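Local coordinates for agmatinase (PDB 1WOH), which probably hydrolyses agmatine to putrescine and urea with the aid of two manganese ions per subunit, as a member of the arginase family, at residues 105-108 and 109-113; 250-253 and 254-258; 294-297 and 298-302. All coordinates share one frame; numbering follows the deposited sequence.

Contact 1 (105-108 and 109-113); sequences RQVR and GRCRV
Arg110 folds its guanidinium back on the last turn of helix 93-108, where NH1 donates to the main-chain carbonyl of Gln106 at 2.7 Å from its O. The bond is short but bent, 137° at the hydrogen, and the oxygen lies near the guanidinium edge, somewhat out of its plane. With CG anti to its own carbonyl carbon (chi1 -64°) and the chain extended to NE, the aliphatic part of Arg110 runs past this oxygen, CG passing 3.6 Å from Gln106 O, before NH1 turns in. Gln106 contributes its CB, 3.9 Å from Arg110 NH1. Cys111, at the end of the turn, sets SG 4.2 Å from Val107 CG1. The backbone puts these groups in place. Gly109 N makes an i to i+4 bond to Arg105 O at 3.1 Å, whereas Arg110 N skips Gln106 and binds Val107 O at 3.1 Å, three residues back. A type I turn from Arg108 to Cys111 follows, its Cys111 N to Arg108 O bond weak at 3.4 Å. Outside the two segments, Arg110 NE donates to Gly25 O, while Arg108 makes a salt bridge with Asp133 and a cation-pi contact with Phe131. An alanine in place of Arg110 would take away the side-chain donor of the Gln106 carbonyl and the mate of Gly25 O, and would probably leave the loop around Gly25 less firmly joined to the helix end. The carbonyl of Gln106, whose usual backbone donor would be Arg110 N, is thus served by the side chain of the same residue, and a positive group at a helix C terminus is likely to be favoured by the helix dipole.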
ATOM      1  N   ARG A 105     -24.801  14.814  24.592  1.00 18.48           N
ATOM      2  CA  ARG A 105     -25.643  15.750  25.336  1.00 23.67           C
ATOM      3  C   ARG A 105     -24.791  16.813  26.015  1.00 22.64           C
ATOM      4  O   ARG A 105     -25.129  18.003  25.993  1.00 23.77           O
ATOM      5  CB  ARG A 105     -26.466  15.033  26.410  1.00 27.98           C
ATOM      6  CG  ARG A 105     -27.705  14.321  25.910  1.00 36.24           C
ATOM      7  CD  ARG A 105     -28.790  14.356  26.979  1.00 45.22           C
ATOM      8  NE  ARG A 105     -29.959  13.556  26.622  1.00 52.53           N
ATOM      9  CZ  ARG A 105     -29.992  12.229  26.671  1.00 56.76           C
ATOM     10  NH1 ARG A 105     -28.921  11.555  27.065  1.00 59.65           N
ATOM     11  NH2 ARG A 105     -31.095  11.576  26.329  1.00 58.70           N
ATOM     12  N   GLN A 106     -23.696  16.381  26.633  1.00 22.02           N
ATOM     13  CA  GLN A 106     -22.800  17.299  27.328  1.00 21.45           C
ATOM     14  C   GLN A 106     -22.150  18.284  26.365  1.00 20.58           C
ATOM     15  O   GLN A 106     -22.010  19.466  26.678  1.00 19.83           O
ATOM     16  CB  GLN A 106     -21.718  16.522  28.078  1.00 23.70           C
ATOM     17  CG  GLN A 106     -22.262  15.540  29.105  1.00 28.09           C
ATOM     18  CD  GLN A 106     -21.165  14.805  29.848  1.00 31.85           C
ATOM     19  OE1 GLN A 106     -20.197  14.334  29.245  1.00 34.21           O
ATOM     20  NE2 GLN A 106     -21.312  14.693  31.165  1.00 35.63           N
ATOM     21  N   VAL A 107     -21.746  17.797  25.200  1.00 17.61           N
ATOM     22  CA  VAL A 107     -21.119  18.655  24.206  1.00 18.33           C
ATOM     23  C   VAL A 107     -22.134  19.625  23.609  1.00 17.92           C
ATOM     24  O   VAL A 107     -21.847  20.812  23.424  1.00 20.14           O
ATOM     25  CB  VAL A 107     -20.466  17.812  23.085  1.00 17.38           C
ATOM     26  CG1 VAL A 107     -20.096  18.704  21.893  1.00 18.70           C
ATOM     27  CG2 VAL A 107     -19.227  17.127  23.636  1.00 16.37           C
ATOM     28  N   ARG A 108     -23.328  19.126  23.323  1.00 18.01           N
ATOM     29  CA  ARG A 108     -24.370  19.973  22.759  1.00 21.42           C
ATOM     30  C   ARG A 108     -24.683  21.164  23.668  1.00 21.61           C
ATOM     31  O   ARG A 108     -24.873  22.287  23.198  1.00 22.58           O
ATOM     32  CB  ARG A 108     -25.641  19.155  22.530  1.00 23.68           C
ATOM     33  CG  ARG A 108     -26.011  19.003  21.071  1.00 27.50           C
ATOM     34  CD  ARG A 108     -27.321  19.709  20.778  1.00 29.05           C
ATOM     35  NE  ARG A 108     -28.437  19.050  21.439  1.00 29.22           N
ATOM     36  CZ  ARG A 108     -29.675  19.530  21.490  1.00 28.92           C
ATOM     37  NH1 ARG A 108     -29.972  20.688  20.915  1.00 29.86           N
ATOM     38  NH2 ARG A 108     -30.622  18.844  22.113  1.00 25.48           N
ATOM     39  N   GLY A 109     -24.719  20.914  24.973  1.00 22.08           N
ATOM     40  CA  GLY A 109     -25.030  21.971  25.917  1.00 22.10           C
ATOM     41  C   GLY A 109     -23.958  23.021  26.124  1.00 22.33           C
ATOM     42  O   GLY A 109     -24.159  23.972  26.882  1.00 23.03           O
ATOM     43  N   ARG A 110     -22.820  22.868  25.459  1.00 21.02           N
ATOM     44  CA  ARG A 110     -21.737  23.826  25.621  1.00 20.20           C
ATOM     45  C   ARG A 110     -21.301  24.474  24.313  1.00 19.32           C
ATOM     46  O   ARG A 110     -20.300  25.184  24.274  1.00 20.16           O
ATOM     47  CB  ARG A 110     -20.542  23.148  26.295  1.00 19.45           C
ATOM     48  CG  ARG A 110     -20.822  22.670  27.721  1.00 19.02           C
ATOM     49  CD  ARG A 110     -19.706  21.775  28.223  1.00 20.39           C
ATOM     50  NE  ARG A 110     -19.860  21.382  29.626  1.00 21.84           N
ATOM     51  CZ  ARG A 110     -20.851  20.633  30.102  1.00 22.09           C
ATOM     52  NH1 ARG A 110     -21.802  20.180  29.297  1.00 21.03           N
ATOM     53  NH2 ARG A 110     -20.889  20.339  31.398  1.00 24.40           N
ATOM     54  N   CYS A 111     -22.044  24.230  23.241  1.00 19.91           N
ATOM     55  CA  CYS A 111     -21.704  24.833  21.959  1.00 19.46           C
ATOM     56  C   CYS A 111     -22.958  25.110  21.154  1.00 18.54           C
ATOM     57  O   CYS A 111     -24.057  24.708  21.534  1.00 18.86           O
ATOM     58  CB  CYS A 111     -20.768  23.919  21.159  1.00 17.69           C
ATOM     59  SG  CYS A 111     -21.547  22.430  20.472  1.00 18.95           S
ATOM     60  N   ARG A 112     -22.795  25.808  20.037  1.00 17.54           N
ATOM     61  CA  ARG A 112     -23.933  26.113  19.186  1.00 19.60           C
ATOM     62  C   ARG A 112     -24.136  24.977  18.192  1.00 18.23           C
ATOM     63  O   ARG A 112     -25.235  24.442  18.065  1.00 18.48           O
ATOM     64  CB  ARG A 112     -23.708  27.433  18.448  1.00 23.15           C
ATOM     65  CG  ARG A 112     -24.842  27.823  17.513  1.00 29.40           C
ATOM     66  CD  ARG A 112     -25.055  29.330  17.520  1.00 38.23           C
ATOM     67  NE  ARG A 112     -23.798  30.062  17.389  1.00 43.22           N
ATOM     68  CZ  ARG A 112     -23.700  31.386  17.392  1.00 46.45           C
ATOM     69  NH1 ARG A 112     -24.788  32.134  17.519  1.00 48.34           N
ATOM     70  NH2 ARG A 112     -22.512  31.965  17.270  1.00 47.37           N
ATOM     71  N   VAL A 113     -23.069  24.605  17.498  1.00 16.88           N
ATOM     72  CA  VAL A 113     -23.147  23.531  16.521  1.00 16.87           C
ATOM     73  C   VAL A 113     -22.138  22.438  16.827  1.00 16.28           C
ATOM     74  O   VAL A 113     -20.927  22.646  16.732  1.00 15.66           O
ATOM     75  CB  VAL A 113     -22.878  24.032  15.090  1.00 17.12           C
ATOM     76  CG1 VAL A 113     -23.086  22.884  14.100  1.00 16.29           C
ATOM     77  CG2 VAL A 113     -23.797  25.204  14.757  1.00 19.09           C
TER

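Contact 2 (250-253 and 254-258); sequences TYAQ and GMKIL
Met255 N donates to Tyr251 O at 2.9 Å in the first full turn of helix 251-264. The side chains of this pair also run side by side in the same direction, since both have CG opposite the backbone N (chi1 177° for Tyr251, -160° for Met255). Tyr251 CE2 lies 4.1 Å from Met255 CB, and the bend of the methionine chain brings SD to 5.3 Å from the ring centroid, an oblique Met-aromatic contact. The phenol end of Tyr251 goes on to helix 284-302, where OH bonds Glu295 and, weakly, Arg291. Ahead of the helix, Thr250 and Gln253 form a capping box: Gln253 N donates to Thr250 OG1 at 3.0 Å, and Thr250 N returns a bond to Gln253 OE1 at 2.9 Å. Between these two, Ala252 N finds its acceptor in Asp247 of a second subunit. One turn on, Lys256 lies along the outer side of the helix, and a turn at its last torsion (chi4 65°) carries NZ back to 3.8 Å from Ala252 CB. Ile257 lies alongside the Gln253 carbonyl, with CG1 3.3 Å from Gln253 O, and packs inward on Leu142 of strand 137-142. Its side chain is about 10 Å from that of Asp143, a manganese ligand, so this helix backs the sheet near the metal centre without reaching it. The N-H groups of Ala252 and Gln253 have no carbonyl of an earlier helical turn to bind and are satisfied instead by a carboxylate and a hydroxyl. The negative charge of Asp247 would probably suit the positive end of the helix dipole, and its bond from Ala252 N ties the helix start to the second subunit.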
ATOM      1  N   THR A 250     -20.666  14.406  -6.515  1.00 10.24           N
ATOM      2  CA  THR A 250     -19.324  14.960  -6.638  1.00 10.55           C
ATOM      3  C   THR A 250     -19.243  15.777  -5.353  1.00 10.19           C
ATOM      4  O   THR A 250     -20.267  15.985  -4.674  1.00  9.75           O
ATOM      5  CB  THR A 250     -19.186  15.943  -7.819  1.00 11.10           C
ATOM      6  OG1 THR A 250     -20.103  17.023  -7.632  1.00 11.05           O
ATOM      7  CG2 THR A 250     -19.477  15.255  -9.139  1.00 14.30           C
ATOM      8  N   TYR A 251     -18.050  16.240  -5.003  1.00 10.73           N
ATOM      9  CA  TYR A 251     -17.900  17.049  -3.800  1.00 11.33           C
ATOM     10  C   TYR A 251     -18.792  18.287  -3.947  1.00 11.53           C
ATOM     11  O   TYR A 251     -19.500  18.671  -3.019  1.00 11.33           O
ATOM     12  CB  TYR A 251     -16.435  17.478  -3.626  1.00 10.08           C
ATOM     13  CG  TYR A 251     -16.185  18.395  -2.438  1.00 10.37           C
ATOM     14  CD1 TYR A 251     -15.641  17.903  -1.252  1.00 12.00           C
ATOM     15  CD2 TYR A 251     -16.505  19.759  -2.498  1.00 12.52           C
ATOM     16  CE1 TYR A 251     -15.422  18.743  -0.152  1.00 11.29           C
ATOM     17  CE2 TYR A 251     -16.292  20.608  -1.408  1.00 13.08           C
ATOM     18  CZ  TYR A 251     -15.750  20.093  -0.239  1.00 13.57           C
ATOM     19  OH  TYR A 251     -15.542  20.917   0.847  1.00 13.61           O
ATOM     20  N   ALA A 252     -18.764  18.897  -5.131  1.00 10.79           N
ATOM     21  CA  ALA A 252     -19.556  20.102  -5.385  1.00 11.02           C
ATOM     22  C   ALA A 252     -21.060  19.901  -5.192  1.00 10.11           C
ATOM     23  O   ALA A 252     -21.741  20.750  -4.626  1.00 11.90           O
ATOM     24  CB  ALA A 252     -19.271  20.620  -6.795  1.00 11.13           C
ATOM     25  N   GLN A 253     -21.588  18.779  -5.662  1.00 10.17           N
ATOM     26  CA  GLN A 253     -23.019  18.522  -5.519  1.00 11.59           C
ATOM     27  C   GLN A 253     -23.408  18.333  -4.057  1.00 10.95           C
ATOM     28  O   GLN A 253     -24.407  18.890  -3.588  1.00 12.02           O
ATOM     29  CB  GLN A 253     -23.410  17.282  -6.311  1.00 10.87           C
ATOM     30  CG  GLN A 253     -23.235  17.424  -7.801  1.00 11.86           C
ATOM     31  CD  GLN A 253     -23.503  16.120  -8.506  1.00 16.31           C
ATOM     32  OE1 GLN A 253     -22.997  15.076  -8.095  1.00 15.15           O
ATOM     33  NE2 GLN A 253     -24.299  16.167  -9.577  1.00 18.33           N
ATOM     34  N   GLY A 254     -22.626  17.534  -3.339  1.00 11.34           N
ATOM     35  CA  GLY A 254     -22.919  17.308  -1.936  1.00 10.85           C
ATOM     36  C   GLY A 254     -22.882  18.624  -1.180  1.00 12.33           C
ATOM     37  O   GLY A 254     -23.743  18.910  -0.344  1.00 11.08           O
ATOM     38  N   MET A 255     -21.875  19.437  -1.485  1.00 12.59           N
ATOM     39  CA  MET A 255     -21.703  20.731  -0.836  1.00 13.71           C
ATOM     40  C   MET A 255     -22.833  21.707  -1.173  1.00 15.03           C
ATOM     41  O   MET A 255     -23.248  22.497  -0.322  1.00 15.10           O
ATOM     42  CB  MET A 255     -20.343  21.324  -1.230  1.00 14.59           C
ATOM     43  CG  MET A 255     -19.826  22.409  -0.294  1.00 16.77           C
ATOM     44  SD  MET A 255     -19.734  21.863   1.425  1.00 20.00           S
ATOM     45  CE  MET A 255     -21.031  22.869   2.134  1.00 16.39           C
ATOM     46  N   LYS A 256     -23.327  21.668  -2.407  1.00 15.19           N
ATOM     47  CA  LYS A 256     -24.425  22.554  -2.794  1.00 16.19           C
ATOM     48  C   LYS A 256     -25.684  22.190  -2.005  1.00 16.59           C
ATOM     49  O   LYS A 256     -26.453  23.065  -1.600  1.00 14.34           O
ATOM     50  CB  LYS A 256     -24.724  22.443  -4.290  1.00 18.33           C
ATOM     51  CG  LYS A 256     -23.708  23.120  -5.186  1.00 21.21           C
ATOM     52  CD  LYS A 256     -24.195  23.134  -6.626  1.00 26.02           C
ATOM     53  CE  LYS A 256     -23.240  23.888  -7.535  1.00 31.12           C
ATOM     54  NZ  LYS A 256     -21.919  23.207  -7.640  1.00 32.94           N
ATOM     55  N   ILE A 257     -25.892  20.894  -1.800  1.00 14.19           N
ATOM     56  CA  ILE A 257     -27.050  20.411  -1.049  1.00 13.40           C
ATOM     57  C   ILE A 257     -26.967  20.895   0.395  1.00 13.03           C
ATOM     58  O   ILE A 257     -27.933  21.449   0.934  1.00 12.16           O
ATOM     59  CB  ILE A 257     -27.116  18.862  -1.071  1.00 11.41           C
ATOM     60  CG1 ILE A 257     -27.438  18.385  -2.486  1.00 14.28           C
ATOM     61  CG2 ILE A 257     -28.196  18.357  -0.099  1.00 11.78           C
ATOM     62  CD1 ILE A 257     -27.245  16.908  -2.688  1.00 12.86           C
ATOM     63  N   LEU A 258     -25.811  20.694   1.024  1.00 11.47           N
ATOM     64  CA  LEU A 258     -25.635  21.129   2.403  1.00 11.95           C
ATOM     65  C   LEU A 258     -25.737  22.653   2.522  1.00 13.00           C
ATOM     66  O   LEU A 258     -26.360  23.170   3.446  1.00 13.29           O
ATOM     67  CB  LEU A 258     -24.283  20.659   2.943  1.00 11.57           C
ATOM     68  CG  LEU A 258     -24.134  19.128   3.011  1.00 10.54           C
ATOM     69  CD1 LEU A 258     -22.673  18.750   3.255  1.00  9.59           C
ATOM     70  CD2 LEU A 258     -25.037  18.567   4.110  1.00 10.08           C
TER

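Contact 3 (294-297 and 298-302); sequences METL and CEVFD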
ATOM      1  N   MET A 294     -15.554  21.641   7.313  1.00 11.55           N
ATOM      2  CA  MET A 294     -15.205  23.045   7.508  1.00 13.56           C
ATOM      3  C   MET A 294     -15.977  23.970   6.572  1.00 12.45           C
ATOM      4  O   MET A 294     -16.405  25.053   6.983  1.00 15.49           O
ATOM      5  CB  MET A 294     -13.694  23.270   7.323  1.00 13.20           C
ATOM      6  CG  MET A 294     -12.813  22.638   8.406  1.00 15.51           C
ATOM      7  SD  MET A 294     -13.378  22.907  10.096  1.00 19.40           S
ATOM      8  CE  MET A 294     -13.125  24.717  10.260  1.00 17.63           C
ATOM      9  N   GLU A 295     -16.155  23.558   5.322  1.00 11.77           N
ATOM     10  CA  GLU A 295     -16.894  24.389   4.384  1.00 13.07           C
ATOM     11  C   GLU A 295     -18.362  24.433   4.790  1.00 14.12           C
ATOM     12  O   GLU A 295     -19.018  25.471   4.675  1.00 15.32           O
ATOM     13  CB  GLU A 295     -16.765  23.869   2.950  1.00 13.49           C
ATOM     14  CG  GLU A 295     -17.476  24.767   1.931  1.00 15.71           C
ATOM     15  CD  GLU A 295     -17.115  24.443   0.494  1.00 15.16           C
ATOM     16  OE1 GLU A 295     -17.669  25.087  -0.421  1.00 17.09           O
ATOM     17  OE2 GLU A 295     -16.279  23.546   0.275  1.00 15.24           O
ATOM     18  N   THR A 296     -18.887  23.313   5.277  1.00 13.82           N
ATOM     19  CA  THR A 296     -20.282  23.301   5.697  1.00 14.11           C
ATOM     20  C   THR A 296     -20.478  24.285   6.848  1.00 13.68           C
ATOM     21  O   THR A 296     -21.456  25.032   6.874  1.00 14.72           O
ATOM     22  CB  THR A 296     -20.731  21.890   6.127  1.00 14.62           C
ATOM     23  OG1 THR A 296     -20.670  21.013   4.992  1.00 12.90           O
ATOM     24  CG2 THR A 296     -22.164  21.921   6.648  1.00 14.79           C
ATOM     25  N   LEU A 297     -19.547  24.295   7.794  1.00 13.70           N
ATOM     26  CA  LEU A 297     -19.644  25.220   8.917  1.00 15.00           C
ATOM     27  C   LEU A 297     -19.575  26.672   8.434  1.00 15.57           C
ATOM     28  O   LEU A 297     -20.213  27.554   9.015  1.00 15.49           O
ATOM     29  CB  LEU A 297     -18.535  24.942   9.931  1.00 13.98           C
ATOM     30  CG  LEU A 297     -18.663  23.611  10.681  1.00 15.23           C
ATOM     31  CD1 LEU A 297     -17.403  23.345  11.489  1.00 13.73           C
ATOM     32  CD2 LEU A 297     -19.884  23.647  11.590  1.00 14.93           C
ATOM     33  N   CYS A 298     -18.804  26.925   7.380  1.00 15.70           N
ATOM     34  CA  CYS A 298     -18.714  28.285   6.842  1.00 16.04           C
ATOM     35  C   CYS A 298     -20.108  28.696   6.409  1.00 16.50           C
ATOM     36  O   CYS A 298     -20.565  29.800   6.705  1.00 17.81           O
ATOM     37  CB  CYS A 298     -17.801  28.344   5.617  1.00 16.63           C
ATOM     38  SG  CYS A 298     -16.052  28.329   5.953  1.00 17.73           S
ATOM     39  N   GLU A 299     -20.772  27.793   5.692  1.00 15.49           N
ATOM     40  CA  GLU A 299     -22.117  28.041   5.204  1.00 15.39           C
ATOM     41  C   GLU A 299     -23.075  28.207   6.374  1.00 16.84           C
ATOM     42  O   GLU A 299     -23.894  29.123   6.385  1.00 18.86           O
ATOM     43  CB  GLU A 299     -22.584  26.885   4.313  1.00 16.41           C
ATOM     44  CG  GLU A 299     -21.790  26.695   3.018  1.00 15.79           C
ATOM     45  CD  GLU A 299     -21.922  27.869   2.059  1.00 17.79           C
ATOM     46  OE1 GLU A 299     -22.916  28.616   2.165  1.00 18.31           O
ATOM     47  OE2 GLU A 299     -21.039  28.035   1.187  1.00 19.85           O
ATOM     48  N   VAL A 300     -22.977  27.324   7.366  1.00 14.88           N
ATOM     49  CA  VAL A 300     -23.864  27.411   8.523  1.00 15.63           C
ATOM     50  C   VAL A 300     -23.774  28.780   9.205  1.00 17.80           C
ATOM     51  O   VAL A 300     -24.781  29.466   9.368  1.00 15.71           O
ATOM     52  CB  VAL A 300     -23.547  26.308   9.562  1.00 18.26           C
ATOM     53  CG1 VAL A 300     -24.278  26.585  10.871  1.00 17.86           C
ATOM     54  CG2 VAL A 300     -23.972  24.950   9.016  1.00 14.02           C
ATOM     55  N   PHE A 301     -22.568  29.191   9.581  1.00 18.06           N
ATOM     56  CA  PHE A 301     -22.426  30.466  10.267  1.00 19.97           C
ATOM     57  C   PHE A 301     -22.617  31.708   9.402  1.00 21.66           C
ATOM     58  O   PHE A 301     -22.616  32.823   9.916  1.00 22.62           O
ATOM     59  CB  PHE A 301     -21.094  30.518  11.014  1.00 18.17           C
ATOM     60  CG  PHE A 301     -21.090  29.697  12.270  1.00 18.32           C
ATOM     61  CD1 PHE A 301     -20.876  28.326  12.219  1.00 17.19           C
ATOM     62  CD2 PHE A 301     -21.378  30.284  13.499  1.00 18.65           C
ATOM     63  CE1 PHE A 301     -20.950  27.547  13.371  1.00 18.03           C
ATOM     64  CE2 PHE A 301     -21.456  29.517  14.660  1.00 19.79           C
ATOM     65  CZ  PHE A 301     -21.242  28.142  14.597  1.00 18.33           C
ATOM     66  N   ASP A 302     -22.803  31.517   8.102  1.00 23.47           N
ATOM     67  CA  ASP A 302     -23.035  32.646   7.206  1.00 26.98           C
ATOM     68  C   ASP A 302     -24.525  32.966   7.143  1.00 29.90           C
ATOM     69  O   ASP A 302     -24.914  34.079   6.785  1.00 29.56           O
ATOM     70  CB  ASP A 302     -22.537  32.329   5.795  1.00 29.77           C
ATOM     71  CG  ASP A 302     -21.268  33.079   5.441  1.00 31.14           C
ATOM     72  OD1 ASP A 302     -20.806  32.946   4.291  1.00 33.94           O
ATOM     73  OD2 ASP A 302     -20.735  33.802   6.308  1.00 33.91           O
TER
HETATM   74  O   HOH W   1     -20.434  25.667  -0.191  1.00 20.45           O
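Two turns of the C-terminal helix 284-302, packed against helix 251-264, carry this contact, with Glu295 and Glu299 one turn apart on the same side. A water bridges their carboxylates, donating to Glu295 OE1 at 2.8 Å and to Glu299 OE2 at 2.8 Å. Glu295 is extended, whereas Glu299 bends at CG (chi2 -65°), and together they hold OE1 of Glu295 and OE2 of Glu299 4.8 Å apart. The two hydrogens of the water probably offset the nearness of the like charges, and each is probably eased further by an arginine: Glu295 makes a salt bridge with Arg291, Glu299 with Arg74. OE2 of Glu295 is also hydrogen-bonded with Tyr251 OH. Val300 N binds Thr296 O at 2.8 Å, and the CG2 methyls of Thr296 and Val300 make an apolar contact, 4.2 Å apart. The hydroxyl of Thr296 is turned back to Leu292 O, satisfying a buried polar atom within the helix. Phe301 N reaches Leu297 O at 2.9 Å. The same oxygen lies in the plane of the Phe301 ring at its edge, 3.4 Å from CD1, and ring atom CE1 meets Leu297 CD2 loosely at 4.4 Å. Cys298 packs on Phe66 and Arg74. The helix is thus wedged between helix 251-264, the short strands 66-67 and 73-74 and Val113, its acidic pair bridged and salt-bridged within the packing, as one of the helices flanking the parallel sheet of the alpha/beta arginase fold.

How the contacts relate
The three contacts follow one another along the chain; none nests in or crosses another. Contact 1 closes the turn that leads from helix 93-108 into strand 114-118 of the parallel sheet. Contact 2 spans the N-cap and first two turns of helix 251-264, in the crossover between strands 223-229 and 266-273, and contact 3 lies near the end of helix 284-302; both are local to a helix and close no loop. Contact 3 joins the others: Leu297, Val300 and Phe301 pack on Val113 of contact 1, while Thr296 packs on Met255 and Leu258 of contact 2 and Glu295 OE2 probably hydrogen-bonds Tyr251 OH. Contacts 1 and 2 do not touch, their nearest atoms being about 11 Å apart.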